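Local coordinates for Glyoxalase/bleomycin resistance protein/dioxygenase (Nostoc punctiforme PCC 73102, PDB 3KOL) that probably acts as a metal-dependent enzyme of the glyoxalase/dioxygenase family and binds cobalt, at residues A[114-119]-A[136-141]. Numbering follows the deposited sequence.
Sequences TVIGEN and VYFYDP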
ATOM      1  N   THR A 114       7.850   0.496 -22.103  1.00 14.18           N
ATOM      2  CA  THR A 114       7.870   1.467 -23.197  1.00 14.93           C
ATOM      3  C   THR A 114       7.055   2.711 -22.825  1.00 15.14           C
ATOM      4  O   THR A 114       7.446   3.833 -23.136  1.00 16.54           O
ATOM      5  CB  THR A 114       7.310   0.838 -24.493  1.00 17.79           C
ATOM      6  OG1 THR A 114       8.101  -0.311 -24.838  1.00 20.31           O
ATOM      7  CG2 THR A 114       7.354   1.839 -25.638  1.00 18.22           C
ATOM      8  N   VAL A 115       5.924   2.508 -22.154  1.00 14.11           N
ATOM      9  CA  VAL A 115       5.072   3.620 -21.725  1.00 13.37           C
ATOM     10  C   VAL A 115       5.854   4.525 -20.781  1.00 14.50           C
ATOM     11  O   VAL A 115       5.822   5.746 -20.904  1.00 12.87           O
ATOM     12  CB  VAL A 115       3.800   3.092 -21.014  1.00 14.13           C
ATOM     13  CG1 VAL A 115       3.120   4.212 -20.222  1.00 13.09           C
ATOM     14  CG2 VAL A 115       2.844   2.520 -22.054  1.00 13.02           C
ATOM     15  N   ILE A 116       6.565   3.918 -19.832  1.00 16.35           N
ATOM     16  CA  ILE A 116       7.367   4.680 -18.880  1.00 17.98           C
ATOM     17  C   ILE A 116       8.405   5.514 -19.631  1.00 17.84           C
ATOM     18  O   ILE A 116       8.653   6.677 -19.296  1.00 17.28           O
ATOM     19  CB  ILE A 116       8.093   3.736 -17.901  1.00 18.95           C
ATOM     20  CG1 ILE A 116       7.065   3.032 -17.009  1.00 23.04           C
ATOM     21  CG2 ILE A 116       9.106   4.515 -17.075  1.00 19.30           C
ATOM     22  CD1 ILE A 116       7.646   1.894 -16.185  1.00 25.34           C
ATOM     23  N   GLY A 117       9.006   4.909 -20.650  1.00 18.95           N
ATOM     24  CA  GLY A 117      10.011   5.601 -21.439  1.00 19.31           C
ATOM     25  C   GLY A 117       9.443   6.741 -22.270  1.00 19.60           C
ATOM     26  O   GLY A 117       9.984   7.846 -22.267  1.00 19.44           O
ATOM     27  N   GLU A 118       8.353   6.481 -22.986  1.00 19.28           N
ATOM     28  CA  GLU A 118       7.748   7.515 -23.818  1.00 19.70           C
ATOM     29  C   GLU A 118       7.257   8.702 -23.002  1.00 20.14           C
ATOM     30  O   GLU A 118       7.173   9.822 -23.514  1.00 20.31           O
ATOM     31  CB  GLU A 118       6.595   6.938 -24.641  1.00 20.16           C
ATOM     32  CG  GLU A 118       7.059   6.198 -25.879  1.00 24.00           C
ATOM     33  CD  GLU A 118       5.920   5.720 -26.747  1.00 26.69           C
ATOM     34  OE1 GLU A 118       4.958   6.493 -26.948  1.00 25.40           O
ATOM     35  OE2 GLU A 118       5.992   4.577 -27.245  1.00 29.49           O
ATOM     36  N   ASN A 119       6.940   8.465 -21.732  1.00 17.08           N
ATOM     37  CA  ASN A 119       6.465   9.535 -20.862  1.00 17.44           C
ATOM     38  C   ASN A 119       7.594  10.132 -20.034  1.00 18.86           C
ATOM     39  O   ASN A 119       7.367  10.864 -19.069  1.00 17.05           O
ATOM     40  CB  ASN A 119       5.343   9.015 -19.966  1.00 15.10           C
ATOM     41  CG  ASN A 119       4.022   8.937 -20.699  1.00 15.59           C
ATOM     42  OD1 ASN A 119       3.337   9.949 -20.871  1.00 16.12           O
ATOM     43  ND2 ASN A 119       3.671   7.747 -21.167  1.00 14.17           N
ATOM     44  N   VAL A 136      10.032  -3.665 -12.937  1.00 13.47           N
ATOM     45  CA  VAL A 136      10.625  -2.367 -13.218  1.00 13.52           C
ATOM     46  C   VAL A 136      10.145  -1.424 -12.117  1.00 14.98           C
ATOM     47  O   VAL A 136       8.975  -1.464 -11.723  1.00 15.51           O
ATOM     48  CB  VAL A 136      10.204  -1.846 -14.611  1.00 13.80           C
ATOM     49  CG1 VAL A 136       8.702  -1.627 -14.664  1.00 14.38           C
ATOM     50  CG2 VAL A 136      10.951  -0.556 -14.934  1.00 14.07           C
ATOM     51  N   TYR A 137      11.056  -0.601 -11.609  1.00 14.40           N
ATOM     52  CA  TYR A 137      10.754   0.334 -10.527  1.00 15.76           C
ATOM     53  C   TYR A 137      10.974   1.776 -10.951  1.00 15.53           C
ATOM     54  O   TYR A 137      11.927   2.088 -11.666  1.00 16.12           O
ATOM     55  CB  TYR A 137      11.648   0.046  -9.318  1.00 16.37           C
ATOM     56  CG  TYR A 137      11.593  -1.377  -8.829  1.00 19.46           C
ATOM     57  CD1 TYR A 137      10.882  -1.714  -7.677  1.00 18.81           C
ATOM     58  CD2 TYR A 137      12.256  -2.393  -9.518  1.00 20.33           C
ATOM     59  CE1 TYR A 137      10.836  -3.029  -7.224  1.00 22.12           C
ATOM     60  CE2 TYR A 137      12.214  -3.709  -9.074  1.00 21.74           C
ATOM     61  CZ  TYR A 137      11.507  -4.020  -7.928  1.00 22.03           C
ATOM     62  OH  TYR A 137      11.487  -5.319  -7.478  1.00 24.55           O
ATOM     63  N   PHE A 138      10.098   2.655 -10.484  1.00 14.42           N
ATOM     64  CA  PHE A 138      10.181   4.072 -10.806  1.00 14.51           C
ATOM     65  C   PHE A 138       9.444   4.865  -9.733  1.00 14.65           C
ATOM     66  O   PHE A 138       8.562   4.339  -9.058  1.00 15.39           O
ATOM     67  CB  PHE A 138       9.571   4.324 -12.190  1.00 12.62           C
ATOM     68  CG  PHE A 138       8.217   3.695 -12.378  1.00 12.86           C
ATOM     69  CD1 PHE A 138       7.056   4.439 -12.199  1.00 11.94           C
ATOM     70  CD2 PHE A 138       8.106   2.350 -12.717  1.00 12.06           C
ATOM     71  CE1 PHE A 138       5.802   3.855 -12.353  1.00 13.14           C
ATOM     72  CE2 PHE A 138       6.856   1.751 -12.872  1.00 12.43           C
ATOM     73  CZ  PHE A 138       5.701   2.508 -12.690  1.00 13.46           C
ATOM     74  N   TYR A 139       9.817   6.129  -9.574  1.00 15.14           N
ATOM     75  CA  TYR A 139       9.202   6.998  -8.573  1.00 16.39           C
ATOM     76  C   TYR A 139       8.025   7.787  -9.132  1.00 16.04           C
ATOM     77  O   TYR A 139       8.013   8.143 -10.315  1.00 14.82           O
ATOM     78  CB  TYR A 139      10.244   7.983  -8.039  1.00 17.87           C
ATOM     79  CG  TYR A 139      11.408   7.321  -7.349  1.00 19.40           C
ATOM     80  CD1 TYR A 139      11.230   6.647  -6.143  1.00 21.62           C
ATOM     81  CD2 TYR A 139      12.691   7.355  -7.903  1.00 20.91           C
ATOM     82  CE1 TYR A 139      12.293   6.025  -5.503  1.00 21.35           C
ATOM     83  CE2 TYR A 139      13.764   6.733  -7.268  1.00 20.09           C
ATOM     84  CZ  TYR A 139      13.553   6.070  -6.068  1.00 22.00           C
ATOM     85  OH  TYR A 139      14.591   5.443  -5.423  1.00 21.72           O
ATOM     86  N   ASP A 140       7.035   8.056  -8.278  1.00 14.48           N
ATOM     87  CA  ASP A 140       5.874   8.842  -8.684  1.00 15.01           C
ATOM     88  C   ASP A 140       6.262  10.305  -8.468  1.00 14.95           C
ATOM     89  O   ASP A 140       7.365  10.579  -7.989  1.00 14.40           O
ATOM     90  CB  ASP A 140       4.616   8.431  -7.884  1.00 14.97           C
ATOM     91  CG  ASP A 140       4.555   9.020  -6.473  1.00 15.69           C
ATOM     92  OD1 ASP A 140       5.521   9.658  -5.998  1.00 16.51           O
ATOM     93  OD2 ASP A 140       3.505   8.829  -5.824  1.00 16.81           O
ATOM     94  N   PRO A 141       5.385  11.262  -8.829  1.00 16.77           N
ATOM     95  CA  PRO A 141       5.685  12.692  -8.667  1.00 16.67           C
ATOM     96  C   PRO A 141       6.214  13.161  -7.312  1.00 18.81           C
ATOM     97  O   PRO A 141       6.930  14.164  -7.241  1.00 19.45           O
ATOM     98  CB  PRO A 141       4.360  13.364  -9.025  1.00 17.55           C
ATOM     99  CG  PRO A 141       3.804  12.444 -10.064  1.00 18.91           C
ATOM    100  CD  PRO A 141       4.060  11.083  -9.448  1.00 17.31           C
TER
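Ile116, near the end of helix 109-118, faces Phe138 on strand 134-139 with their CA atoms 8.6 Å apart, and no hydrogen bond joins the two segments, so helix and strand meet through side chains alone. Ile116 spans the gap with its longer branch: CG1 lies anti to the carbonyl carbon (chi1 -67°) and the chain runs on extended, carrying CD1 to the Phe138 ring. CG1 sits over one face of the Phe138 ring, and CD1 packs closely on the CD2-CE2 side of it, 3.4 Å from Phe138 CE2. The same methyl reaches Val136, two residues back along the strand, where Val136 CG1 approaches Ile116 CD1 to 4.0 Å. Val136 and Phe138 both direct their side chains to the helix, whereas Tyr137 between them points away and touches Glu147, a cobalt ligand, on strand 145-150. All three touching residues are buried, and the contact is wholly apolar. On the helix, Asn119 folds back to close the last turn: its ND2 donates to Val115 O at 2.9 Å, and its backbone N reaches the same oxygen from the opposite face of the carbonyl plane. Asn119 ND2 also hydrogen-bonds to Ser10 O of the second subunit. This is helix-on-sheet packing in the C-terminal βαβββ unit of the vicinal oxygen chelate fold, with the Val136 side chain about 11 Å from a bound cobalt ion. Ile121, in the loop after the helix, touches both Ile116 and Phe138; Ile123 on strand 123-129 touches Ile116 and Val136, and Ile146 and Ile148 on strand 145-150 pack against Phe138.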